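Local coordinates for predicted metal-dependent hydrolase of the TIM-barrel fold (Lactobacillus casei, PDB 2QPX), which is a predicted zinc-dependent hydrolase of the amidohydrolase family, with a two-zinc site in its TIM barrel and no established substrate, at residues D3-F8 against V347-K352; A252-G257 against V278-Y283; P267-A272 against N302-L307. All blocks are in the same frame, centred on the assembly; numbering follows the deposited sequence.

Contact 1: D3-F8 against V347-K352; sequences DDLSEF and VDLAQK. With EDO (1,2-ethanediol), chain M; EDO (1,2-ethanediol), chain E.
Asp3 opens the contact with a salt bridge to Lys352: its OD2, through the anti lone pair, takes a hydrogen bond from NZ at 2.8 Å. The lysine chain is fully extended from CG outward, with chi4 at -172° setting NZ against the carboxylate. A water donates to Asp3 OD2, its oxygen 2.7 Å from that atom, and makes a longer bond (3.3 Å) to Val347 O, bridging the segments. The other carboxylate oxygen, OD1, rests against the Leu349 side chain, 3.6 Å from its CD1. Asp4 turns away from the partner segment, and its OD1 caps the coming helix by accepting from Ser6 N at 3.1 Å, the N-H arriving from above the carboxylate plane. Leu5 supplies the apolar part. Its CD2 touches Leu349 CD1 at 3.6 Å, the two side chains sliding past each other in opposite directions, while CD1 rests on Lys352 CD at 4.1 Å, the lysine chain running across it at about a right angle. The salt bridge lies beside the Leu5-Leu349 contact. Lys352 NZ also donates to the carbonyls of Gly1 and Phe341, and Leu5 N binds Asn342 OD1. The N-terminal arm is bonded to the start of helix 349-367 and to the end of helix 323-342, where Asp3 pairs through its backbone with Asn342, and Phe8 packs along helix 349-367 against Lys353, Ile356 and Asn357.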
# COMPACT_ATOMS: atom_id res chain seq x y z
N ASP A 3 -20.31 19.95 7.38
CA ASP A 3 -21.60 19.55 7.88
C ASP A 3 -21.41 18.78 9.16
O ASP A 3 -20.27 18.56 9.58
CB ASP A 3 -22.30 18.73 6.81
CG ASP A 3 -22.71 19.58 5.61
OD1 ASP A 3 -23.66 20.38 5.75
OD2 ASP A 3 -22.12 19.46 4.52
N ASP A 4 -22.52 18.46 9.82
CA ASP A 4 -22.47 17.54 10.96
C ASP A 4 -23.50 16.47 10.76
O ASP A 4 -24.68 16.61 11.08
CB ASP A 4 -22.66 18.14 12.34
CG ASP A 4 -22.39 17.07 13.44
OD1 ASP A 4 -21.95 15.90 13.13
OD2 ASP A 4 -22.58 17.38 14.60
N LEU A 5 -23.00 15.36 10.25
CA LEU A 5 -23.85 14.27 9.85
C LEU A 5 -24.10 13.22 10.92
O LEU A 5 -24.76 12.22 10.64
CB LEU A 5 -23.17 13.61 8.63
CG LEU A 5 -23.45 14.47 7.39
CD1 LEU A 5 -22.39 14.30 6.34
CD2 LEU A 5 -24.84 14.17 6.84
N SER A 6 -23.59 13.42 12.14
CA SER A 6 -23.71 12.40 13.20
C SER A 6 -25.15 11.96 13.42
O SER A 6 -25.45 10.77 13.45
CB SER A 6 -23.10 12.92 14.52
OG SER A 6 -22.85 11.86 15.42
N GLU A 7 -26.06 12.91 13.60
CA GLU A 7 -27.44 12.53 13.90
C GLU A 7 -28.11 11.80 12.72
O GLU A 7 -28.82 10.82 12.89
CB GLU A 7 -28.18 13.81 14.35
CG GLU A 7 -29.66 13.74 14.47
CD GLU A 7 -30.20 15.10 14.92
OE1 GLU A 7 -29.78 15.56 16.01
OE2 GLU A 7 -30.98 15.73 14.16
N PHE A 8 -27.83 12.26 11.50
CA PHE A 8 -28.31 11.61 10.30
C PHE A 8 -27.81 10.15 10.21
O PHE A 8 -28.59 9.24 9.98
CB PHE A 8 -27.86 12.35 9.04
CG PHE A 8 -28.30 11.67 7.78
CD1 PHE A 8 -29.61 11.75 7.36
CD2 PHE A 8 -27.43 10.89 7.02
CE1 PHE A 8 -30.06 11.11 6.23
CE2 PHE A 8 -27.90 10.25 5.87
CZ PHE A 8 -29.19 10.33 5.48
N VAL A 347 -19.59 19.14 -2.58
CA VAL A 347 -20.94 18.61 -2.66
C VAL A 347 -21.77 19.17 -1.50
O VAL A 347 -21.24 19.50 -0.42
CB VAL A 347 -20.95 17.04 -2.63
CG1 VAL A 347 -20.29 16.50 -3.89
CG2 VAL A 347 -20.32 16.52 -1.35
N ASP A 348 -23.07 19.22 -1.73
CA ASP A 348 -23.97 19.77 -0.74
C ASP A 348 -24.40 18.71 0.24
O ASP A 348 -24.09 17.50 0.10
CB ASP A 348 -25.16 20.56 -1.36
CG ASP A 348 -26.06 19.74 -2.25
OD1 ASP A 348 -26.05 18.48 -2.21
OD2 ASP A 348 -26.80 20.37 -3.06
N LEU A 349 -25.06 19.14 1.30
CA LEU A 349 -25.54 18.23 2.31
C LEU A 349 -26.43 17.13 1.75
O LEU A 349 -26.30 15.95 2.12
CB LEU A 349 -26.27 19.02 3.42
CG LEU A 349 -26.76 18.15 4.59
CD1 LEU A 349 -25.61 17.36 5.28
CD2 LEU A 349 -27.57 19.03 5.61
N ALA A 350 -27.34 17.47 0.85
CA ALA A 350 -28.24 16.49 0.27
C ALA A 350 -27.46 15.37 -0.45
O ALA A 350 -27.87 14.19 -0.42
CB ALA A 350 -29.19 17.12 -0.71
N GLN A 351 -26.41 15.76 -1.17
CA GLN A 351 -25.58 14.76 -1.89
C GLN A 351 -24.85 13.85 -0.92
O GLN A 351 -24.74 12.63 -1.14
CB GLN A 351 -24.62 15.48 -2.83
CG GLN A 351 -23.75 14.53 -3.67
CD GLN A 351 -24.54 13.67 -4.57
OE1 GLN A 351 -24.90 14.08 -5.70
NE2 GLN A 351 -24.81 12.43 -4.12
N LYS A 352 -24.34 14.45 0.16
CA LYS A 352 -23.72 13.65 1.22
C LYS A 352 -24.70 12.59 1.77
O LYS A 352 -24.36 11.40 1.92
CB LYS A 352 -23.15 14.55 2.32
CG LYS A 352 -22.04 15.50 1.85
CD LYS A 352 -21.55 16.45 2.96
CE LYS A 352 -20.46 17.37 2.52
NZ LYS A 352 -19.85 18.15 3.67
C1 EDO M . -23.14 7.94 13.71
O1 EDO M . -23.07 9.15 14.46
C2 EDO M . -22.08 7.06 14.32
O2 EDO M . -20.85 7.79 14.34
C1 EDO E . -24.59 13.17 -10.06
O1 EDO E . -25.19 12.41 -11.09
C2 EDO E . -25.00 12.45 -8.77
O2 EDO E . -23.94 12.56 -7.82
O HOH W 1 -22.14 20.97 2.34

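Contact 2: A252-G257 against V278-Y283; sequences AFTKKG and VFPNLY
One hydrogen bond joins the segments, from Asn281 ND2 to Thr254 O at 2.9 Å. It is moderately bent, with an N-H...O angle of 151°, and the acceptor lies in the amide plane of Asn281. The same carbonyl also receives Gly257 N, so two donors grip it. That second bond belongs to the Schellman motif that ends helix 247-253, with Gly257 at positive phi as its C-prime residue. The van der Waals contacts centre on Thr254. Its CB sits 3.2 Å from Pro280 O, and CG2 lies near the same oxygen. Its OG1 approaches the edge of the Phe279 ring, 3.5 Å from CD1, and passes 3.7 Å from Pro280 CD. With chi1 at 59°, OG1 stands between the backbone N and the carbonyl carbon; its hydrogen-bond partner is Leu250 O, one turn back in the helix. Backbone bonds pair Asn281 with Val260 as the chain enters strand 282-285 of the four-stranded parallel sheet. The chemistry implies a join of a side-chain amide to a main-chain carbonyl: Asn281 adds a second donor at the helix terminus, while ring carbons of Phe279 and Pro280 lie against Thr254 OG1 and Pro280 O presses on Thr254 CB.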
# COMPACT_ATOMS: atom_id res chain seq x y z
N ALA A 252 -14.02 -10.37 -18.79
CA ALA A 252 -14.84 -11.38 -19.44
C ALA A 252 -16.33 -11.26 -19.14
O ALA A 252 -17.17 -11.55 -20.00
CB ALA A 252 -14.35 -12.80 -19.10
N PHE A 253 -16.68 -10.88 -17.92
CA PHE A 253 -18.06 -11.00 -17.48
C PHE A 253 -18.80 -9.72 -17.05
O PHE A 253 -20.02 -9.69 -17.13
CB PHE A 253 -18.17 -12.05 -16.37
CG PHE A 253 -17.80 -13.41 -16.84
CD1 PHE A 253 -18.56 -14.03 -17.81
CD2 PHE A 253 -16.67 -14.04 -16.38
CE1 PHE A 253 -18.22 -15.27 -18.31
CE2 PHE A 253 -16.32 -15.29 -16.87
CZ PHE A 253 -17.10 -15.90 -17.83
N THR A 254 -18.10 -8.72 -16.52
CA THR A 254 -18.83 -7.54 -16.06
C THR A 254 -19.62 -6.86 -17.19
O THR A 254 -20.72 -6.35 -16.96
CB THR A 254 -17.98 -6.52 -15.32
OG1 THR A 254 -16.91 -6.05 -16.14
CG2 THR A 254 -17.44 -7.10 -13.98
N LYS A 255 -19.06 -6.85 -18.38
CA LYS A 255 -19.73 -6.22 -19.54
C LYS A 255 -20.93 -7.05 -20.00
O LYS A 255 -21.82 -6.57 -20.72
CB LYS A 255 -18.74 -6.12 -20.69
CG LYS A 255 -18.18 -7.50 -21.11
CD LYS A 255 -18.37 -7.80 -22.61
CE LYS A 255 -17.86 -9.17 -22.95
NZ LYS A 255 -16.37 -9.23 -22.91
N LYS A 256 -20.93 -8.33 -19.65
CA LYS A 256 -22.05 -9.23 -19.91
C LYS A 256 -23.13 -9.16 -18.85
O LYS A 256 -24.13 -9.84 -18.95
CB LYS A 256 -21.55 -10.68 -20.02
CG LYS A 256 -20.62 -10.87 -21.19
CD LYS A 256 -20.37 -12.34 -21.47
CE LYS A 256 -19.81 -12.57 -22.86
NZ LYS A 256 -19.16 -13.92 -22.90
N GLY A 257 -22.91 -8.39 -17.79
CA GLY A 257 -23.93 -8.18 -16.81
C GLY A 257 -23.68 -8.83 -15.47
O GLY A 257 -24.53 -8.73 -14.60
N VAL A 278 -13.48 1.73 -12.99
CA VAL A 278 -13.26 1.43 -14.42
C VAL A 278 -14.02 0.21 -14.94
O VAL A 278 -14.05 0.01 -16.14
CB VAL A 278 -11.75 1.37 -14.77
CG1 VAL A 278 -11.03 2.72 -14.53
CG2 VAL A 278 -11.04 0.24 -13.98
N PHE A 279 -14.62 -0.61 -14.08
CA PHE A 279 -15.47 -1.71 -14.52
C PHE A 279 -16.92 -1.47 -14.18
O PHE A 279 -17.22 -1.04 -13.08
CB PHE A 279 -15.02 -3.07 -13.89
CG PHE A 279 -13.77 -3.63 -14.50
CD1 PHE A 279 -13.84 -4.37 -15.67
CD2 PHE A 279 -12.53 -3.36 -13.96
CE1 PHE A 279 -12.68 -4.84 -16.28
CE2 PHE A 279 -11.38 -3.86 -14.54
CZ PHE A 279 -11.46 -4.59 -15.70
N PRO A 280 -17.82 -1.85 -15.08
CA PRO A 280 -19.24 -1.83 -14.74
C PRO A 280 -19.53 -2.92 -13.75
O PRO A 280 -18.78 -3.88 -13.68
CB PRO A 280 -19.93 -2.15 -16.07
CG PRO A 280 -18.93 -2.91 -16.83
CD PRO A 280 -17.58 -2.41 -16.43
N ASN A 281 -20.58 -2.75 -12.97
CA ASN A 281 -21.17 -3.84 -12.18
C ASN A 281 -20.21 -4.39 -11.12
O ASN A 281 -20.28 -5.55 -10.75
CB ASN A 281 -21.64 -4.97 -13.11
CG ASN A 281 -22.71 -4.54 -14.05
OD1 ASN A 281 -23.66 -3.86 -13.66
ND2 ASN A 281 -22.58 -4.93 -15.31
N LEU A 282 -19.29 -3.54 -10.65
CA LEU A 282 -18.26 -3.98 -9.70
C LEU A 282 -18.38 -3.17 -8.42
O LEU A 282 -18.21 -1.95 -8.41
CB LEU A 282 -16.84 -3.85 -10.27
CG LEU A 282 -15.71 -4.52 -9.45
CD1 LEU A 282 -15.24 -3.69 -8.24
CD2 LEU A 282 -16.12 -5.94 -9.00
N TYR A 283 -18.68 -3.88 -7.35
CA TYR A 283 -18.95 -3.32 -6.03
C TYR A 283 -17.94 -3.86 -5.03
O TYR A 283 -17.27 -4.85 -5.31
CB TYR A 283 -20.37 -3.68 -5.60
CG TYR A 283 -21.43 -3.23 -6.58
CD1 TYR A 283 -21.73 -3.99 -7.70
CD2 TYR A 283 -22.09 -2.01 -6.40
CE1 TYR A 283 -22.68 -3.58 -8.63
CE2 TYR A 283 -23.03 -1.58 -7.30
CZ TYR A 283 -23.34 -2.37 -8.40
OH TYR A 283 -24.28 -1.90 -9.31

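Contact 3: P267-A272 against N302-L307; sequences PYHREA and NEAVEL
Arg270 and Ala304 bring the two backbones to a CA-CA distance of 4.9 Å, the first turn of helix 269-278 meeting the last turn of helix 297-304. His269 NE2 donates to Glu303 OE1 at 2.7 Å, nearly straight (163°). The oxygen lies close to the imidazole plane, whereas the ring comes to it on the anti side, somewhat out of the carboxylate plane. With chi1 at 52°, His269 CG stands between its own N and carbonyl carbon, and Glu303 CB and Ala304 N lie at the ring edge. Arg270 grips Glu306 side-on: NE reaches OE1 of Glu306 at 2.7 Å, and NH2 reaches its OE2 at 3.0 Å. The NH2 bond is almost straight (174°) and uses the syn lone pair, while the NE bond is bent; the two flat groups are nearly coplanar. Glu303 CG sits 3.6 Å above the guanidinium plane, offset toward its rim. Arg270 NH1 bridges to Glu303 of the second subunit and Glu303 OE1 to Arg270 of the third, a cyclic set of salt bridges round the trimer. Glu306 OE1 is hydrogen-bonded to Tyr266 OH, and OE2 forms a salt bridge with Arg299, both of the second subunit. An alanine at Arg270 would take away both bonds to Glu306, probably leaving it to those partners, and is likely to leave Glu303 of the second subunit without this cationic mate. The contact joins two helices of the TIM barrel, with Ala272 and Ala304 both packing on Phe284 of strand 282-285, and the His269 side chain lies about 8 Å from that of the zinc ligand His264.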
# COMPACT_ATOMS: atom_id res chain seq x y z
N PRO A 267 -5.58 -5.66 2.51
CA PRO A 267 -4.99 -4.33 2.35
C PRO A 267 -5.09 -3.73 0.96
O PRO A 267 -4.43 -2.74 0.71
CB PRO A 267 -3.52 -4.58 2.75
CG PRO A 267 -3.30 -5.87 2.20
CD PRO A 267 -4.55 -6.69 2.50
N TYR A 268 -5.92 -4.33 0.10
CA TYR A 268 -6.02 -3.98 -1.32
C TYR A 268 -7.29 -3.18 -1.63
O TYR A 268 -7.83 -3.23 -2.73
CB TYR A 268 -5.99 -5.23 -2.16
CG TYR A 268 -4.83 -6.15 -1.90
CD1 TYR A 268 -3.55 -5.81 -2.27
CD2 TYR A 268 -5.05 -7.40 -1.33
CE1 TYR A 268 -2.48 -6.67 -2.04
CE2 TYR A 268 -3.97 -8.29 -1.10
CZ TYR A 268 -2.70 -7.90 -1.45
OH TYR A 268 -1.63 -8.76 -1.23
N HIS A 269 -7.74 -2.42 -0.65
CA HIS A 269 -8.92 -1.57 -0.81
C HIS A 269 -8.74 -0.43 -1.82
O HIS A 269 -9.71 -0.10 -2.51
CB HIS A 269 -9.41 -1.10 0.56
CG HIS A 269 -8.34 -0.47 1.37
ND1 HIS A 269 -7.36 -1.21 2.00
CD2 HIS A 269 -8.01 0.84 1.55
CE1 HIS A 269 -6.49 -0.37 2.56
NE2 HIS A 269 -6.89 0.88 2.31
N ARG A 270 -7.54 0.14 -1.98
CA ARG A 270 -7.35 1.14 -3.04
C ARG A 270 -7.50 0.47 -4.41
O ARG A 270 -8.01 1.03 -5.35
CB ARG A 270 -5.99 1.86 -2.95
CG ARG A 270 -5.92 2.97 -1.90
CD ARG A 270 -4.54 3.67 -1.85
NE ARG A 270 -4.60 4.97 -1.12
CZ ARG A 270 -3.59 5.53 -0.46
NH1 ARG A 270 -2.44 4.89 -0.28
NH2 ARG A 270 -3.75 6.72 0.09
N GLU A 271 -7.01 -0.75 -4.52
CA GLU A 271 -7.10 -1.49 -5.77
C GLU A 271 -8.56 -1.78 -6.09
O GLU A 271 -8.99 -1.61 -7.24
CB GLU A 271 -6.24 -2.78 -5.72
CG GLU A 271 -4.72 -2.59 -5.74
CD GLU A 271 -4.09 -2.19 -4.43
OE1 GLU A 271 -4.75 -2.03 -3.39
OE2 GLU A 271 -2.84 -2.03 -4.45
N ALA A 272 -9.33 -2.22 -5.10
CA ALA A 272 -10.74 -2.50 -5.29
C ALA A 272 -11.51 -1.26 -5.72
O ALA A 272 -12.30 -1.33 -6.62
CB ALA A 272 -11.35 -3.08 -3.99
N ASN A 302 -11.46 6.07 3.90
CA ASN A 302 -11.04 7.19 3.11
C ASN A 302 -10.19 6.76 1.92
O ASN A 302 -10.36 7.25 0.81
CB ASN A 302 -10.22 8.16 3.96
CG ASN A 302 -11.02 8.86 5.04
OD1 ASN A 302 -12.25 8.92 4.99
ND2 ASN A 302 -10.30 9.41 6.04
N GLU A 303 -9.25 5.87 2.17
CA GLU A 303 -8.37 5.38 1.11
C GLU A 303 -9.17 4.64 0.02
O GLU A 303 -8.94 4.83 -1.17
CB GLU A 303 -7.28 4.45 1.68
CG GLU A 303 -6.22 5.13 2.52
CD GLU A 303 -5.37 4.15 3.33
OE1 GLU A 303 -5.25 2.97 2.94
OE2 GLU A 303 -4.82 4.57 4.40
N ALA A 304 -10.14 3.85 0.48
CA ALA A 304 -11.01 3.04 -0.38
C ALA A 304 -11.81 3.85 -1.39
O ALA A 304 -12.08 3.37 -2.48
CB ALA A 304 -11.96 2.18 0.49
N VAL A 305 -12.20 5.07 -1.02
CA VAL A 305 -13.03 5.91 -1.88
C VAL A 305 -12.30 7.03 -2.61
O VAL A 305 -12.92 7.93 -3.18
CB VAL A 305 -14.24 6.47 -1.08
CG1 VAL A 305 -15.13 5.33 -0.55
CG2 VAL A 305 -13.83 7.42 0.05
N GLU A 306 -10.97 7.01 -2.62
CA GLU A 306 -10.22 8.03 -3.36
C GLU A 306 -10.60 8.10 -4.83
O GLU A 306 -10.72 9.20 -5.39
CB GLU A 306 -8.71 7.78 -3.17
CG GLU A 306 -8.24 8.13 -1.80
CD GLU A 306 -6.86 7.65 -1.44
OE1 GLU A 306 -6.27 6.84 -2.19
OE2 GLU A 306 -6.34 8.09 -0.37
N LEU A 307 -10.82 6.95 -5.47
CA LEU A 307 -11.22 6.88 -6.87
C LEU A 307 -12.58 6.26 -7.10
O LEU A 307 -13.14 6.43 -8.15
CB LEU A 307 -10.22 6.07 -7.70
CG LEU A 307 -8.79 6.59 -7.82
CD1 LEU A 307 -7.94 5.64 -8.67
CD2 LEU A 307 -8.76 8.01 -8.36

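Overall arrangement
From the N terminus, the chain enters contact 1 at once and returns to it only at 347-352, so this contact closes a loop around nearly the whole fold. Contacts 2 and 3 are nested inside that loop. Their segments alternate, 252-257, 267-272, 278-283, 302-307, so the two smaller loops cross. Contact 2 ties the end of helix 247-253 to the lead-in of strand 282-285; contact 3 ties helix 269-278 to helix 297-304. They come together near Leu282 and Ala272, though Leu282 has two conformers, and their centres are about 18 Å apart. Contact 1 stands separate, its nearest atoms about 14 Å from contact 2 and 11 Å from contact 3. All three also touch the second subunit.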